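Local coordinates for protein beta-galactosidase BgaB (Bifidobacterium adolescentis, PDB 5VYM) that hydrolyses terminal non-reducing beta-galactose residues, with high activity on Gal(beta1-4)Gal and oligosaccharides containing it, this chain being its trimerisation domain, at residues B[64-69]-B[78-83]. Sequence-based numbering, arbitrary orientation.
Sequences VVLPTV and QRLADF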
loop_
_atom_site.group_PDB
_atom_site.type_symbol
_atom_site.label_atom_id
_atom_site.label_comp_id
_atom_site.label_asym_id
_atom_site.label_seq_id
_atom_site.Cartn_x
_atom_site.Cartn_y
_atom_site.Cartn_z
ATOM N N VAL B 64 7.289 -15.014 2.261
ATOM C CA VAL B 64 8.124 -14.735 1.101
ATOM C C VAL B 64 9.228 -13.779 1.532
ATOM O O VAL B 64 8.960 -12.783 2.214
ATOM C CB VAL B 64 7.290 -14.152 -0.058
ATOM C CG1 VAL B 64 8.071 -13.116 -0.824
ATOM C CG2 VAL B 64 6.832 -15.267 -0.984
ATOM N N VAL B 65 10.467 -14.093 1.155
ATOM C CA VAL B 65 11.644 -13.327 1.557
ATOM C C VAL B 65 12.314 -12.777 0.307
ATOM O O VAL B 65 12.533 -13.515 -0.660
ATOM C CB VAL B 65 12.629 -14.186 2.372
ATOM C CG1 VAL B 65 13.855 -13.374 2.757
ATOM C CG2 VAL B 65 11.947 -14.753 3.611
ATOM N N LEU B 66 12.644 -11.484 0.329
ATOM C CA LEU B 66 13.307 -10.808 -0.786
ATOM C C LEU B 66 14.637 -10.242 -0.305
ATOM O O LEU B 66 14.697 -9.101 0.183
ATOM C CB LEU B 66 12.424 -9.707 -1.372
ATOM C CG LEU B 66 11.138 -10.153 -2.071
ATOM C CD1 LEU B 66 9.954 -10.083 -1.119
ATOM C CD2 LEU B 66 10.886 -9.323 -3.320
ATOM N N PRO B 67 15.729 -10.996 -0.427
ATOM C CA PRO B 67 17.034 -10.481 -0.003
ATOM C C PRO B 67 17.812 -9.850 -1.148
ATOM O O PRO B 67 18.208 -10.542 -2.091
ATOM C CB PRO B 67 17.738 -11.733 0.530
ATOM C CG PRO B 67 17.056 -12.903 -0.184
ATOM C CD PRO B 67 15.828 -12.385 -0.903
ATOM N N THR B 68 18.037 -8.538 -1.064
ATOM C CA THR B 68 18.748 -7.782 -2.096
ATOM C C THR B 68 18.124 -8.023 -3.471
ATOM O O THR B 68 18.804 -8.317 -4.458
ATOM C CB THR B 68 20.245 -8.117 -2.090
ATOM O OG1 THR B 68 20.709 -8.182 -0.736
ATOM C CG2 THR B 68 21.048 -7.046 -2.828
ATOM N N VAL B 69 16.800 -7.917 -3.525
ATOM C CA VAL B 69 16.077 -7.949 -4.805
ATOM C C VAL B 69 16.064 -6.508 -5.303
ATOM O O VAL B 69 15.095 -5.761 -5.152
ATOM C CB VAL B 69 14.676 -8.552 -4.665
ATOM C CG1 VAL B 69 13.965 -8.579 -6.012
ATOM C CG2 VAL B 69 14.768 -9.956 -4.089
ATOM N N GLN B 78 3.249 -4.988 -6.855
ATOM C CA GLN B 78 1.817 -5.208 -6.685
ATOM C C GLN B 78 1.523 -6.655 -6.303
ATOM O O GLN B 78 0.607 -6.919 -5.515
ATOM C CB GLN B 78 1.075 -4.827 -7.967
ATOM C CG GLN B 78 -0.437 -4.967 -7.882
ATOM C CD GLN B 78 -1.051 -4.036 -6.858
ATOM O OE1 GLN B 78 -0.742 -2.845 -6.820
ATOM N NE2 GLN B 78 -1.922 -4.576 -6.014
ATOM N N ARG B 79 2.286 -7.605 -6.852
ATOM C CA ARG B 79 2.088 -9.006 -6.488
ATOM C C ARG B 79 2.383 -9.239 -5.013
ATOM O O ARG B 79 1.688 -10.016 -4.348
ATOM C CB ARG B 79 2.964 -9.909 -7.356
ATOM C CG ARG B 79 2.552 -9.979 -8.819
ATOM C CD ARG B 79 3.561 -10.782 -9.625
ATOM N NE ARG B 79 3.624 -12.174 -9.188
ATOM C CZ ARG B 79 4.683 -12.960 -9.354
ATOM N NH1 ARG B 79 5.777 -12.486 -9.937
ATOM N NH2 ARG B 79 4.654 -14.215 -8.928
ATOM N N LEU B 80 3.412 -8.573 -4.483
ATOM C CA LEU B 80 3.704 -8.677 -3.056
ATOM C C LEU B 80 2.591 -8.060 -2.219
ATOM O O LEU B 80 2.198 -8.620 -1.190
ATOM C CB LEU B 80 5.040 -8.006 -2.740
ATOM C CG LEU B 80 6.302 -8.658 -3.305
ATOM C CD1 LEU B 80 7.502 -7.761 -3.063
ATOM C CD2 LEU B 80 6.521 -10.025 -2.682
ATOM N N ALA B 81 2.069 -6.907 -2.648
ATOM C CA ALA B 81 0.999 -6.258 -1.899
ATOM C C ALA B 81 -0.262 -7.113 -1.889
ATOM O O ALA B 81 -0.912 -7.258 -0.847
ATOM C CB ALA B 81 0.708 -4.877 -2.482
ATOM N N ASP B 82 -0.624 -7.686 -3.039
ATOM C CA ASP B 82 -1.760 -8.603 -3.082
ATOM C C ASP B 82 -1.506 -9.828 -2.214
ATOM O O ASP B 82 -2.399 -10.283 -1.489
ATOM C CB ASP B 82 -2.047 -9.023 -4.525
ATOM C CG ASP B 82 -2.649 -7.903 -5.352
ATOM O OD1 ASP B 82 -3.541 -7.195 -4.840
ATOM O OD2 ASP B 82 -2.229 -7.731 -6.516
ATOM N N PHE B 83 -0.290 -10.373 -2.276
ATOM C CA PHE B 83 0.049 -11.543 -1.473
ATOM C C PHE B 83 -0.048 -11.234 0.016
ATOM O O PHE B 83 -0.596 -12.024 0.792
ATOM C CB PHE B 83 1.452 -12.027 -1.845
ATOM C CG PHE B 83 1.976 -13.123 -0.964
ATOM C CD1 PHE B 83 2.828 -12.836 0.090
ATOM C CD2 PHE B 83 1.627 -14.443 -1.196
ATOM C CE1 PHE B 83 3.316 -13.842 0.902
ATOM C CE2 PHE B 83 2.112 -15.454 -0.390
ATOM C CZ PHE B 83 2.958 -15.153 0.661
#
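Strand 64-66 and helix 78-83 run roughly antiparallel, at 148° with their axes 11.4 Å apart at closest approach, and Val64 and Leu66 meet Leu80 and Phe83 between them. Leu80 carries the helix side of the contact: its CG lies anti to the carbonyl carbon (chi1 -67°), and with chi2 at 172° both methyls come up against Leu66. Leu66 reaches out to meet it tip to tip, CD2 lying 3.7 Å from Leu80 CD1; two leucines are long enough to span the distance between the axes. Leu80 CD2 also touches Val64 CG1 at 3.9 Å, these two side chains crossing at about a right angle. The strand and helix are the first two elements of a beta-alpha-beta unit that returns through strand 89-93 in a four-stranded parallel sheet, so the helix lies over one face of that sheet. Beta-branched Val64 suits a strand, and its CB lies 4.1 Å from Phe83 CE1, obliquely to the ring. An alanine in place of Leu80 would probably deprive the methyls of Leu66 and Val64 CG1 of their helix partner and open a gap under the helix. The broad Phe83 ring can touch Val64 while meeting Trp58 edge-to-face, and Met121 of helix 117-122 also packs on Leu80.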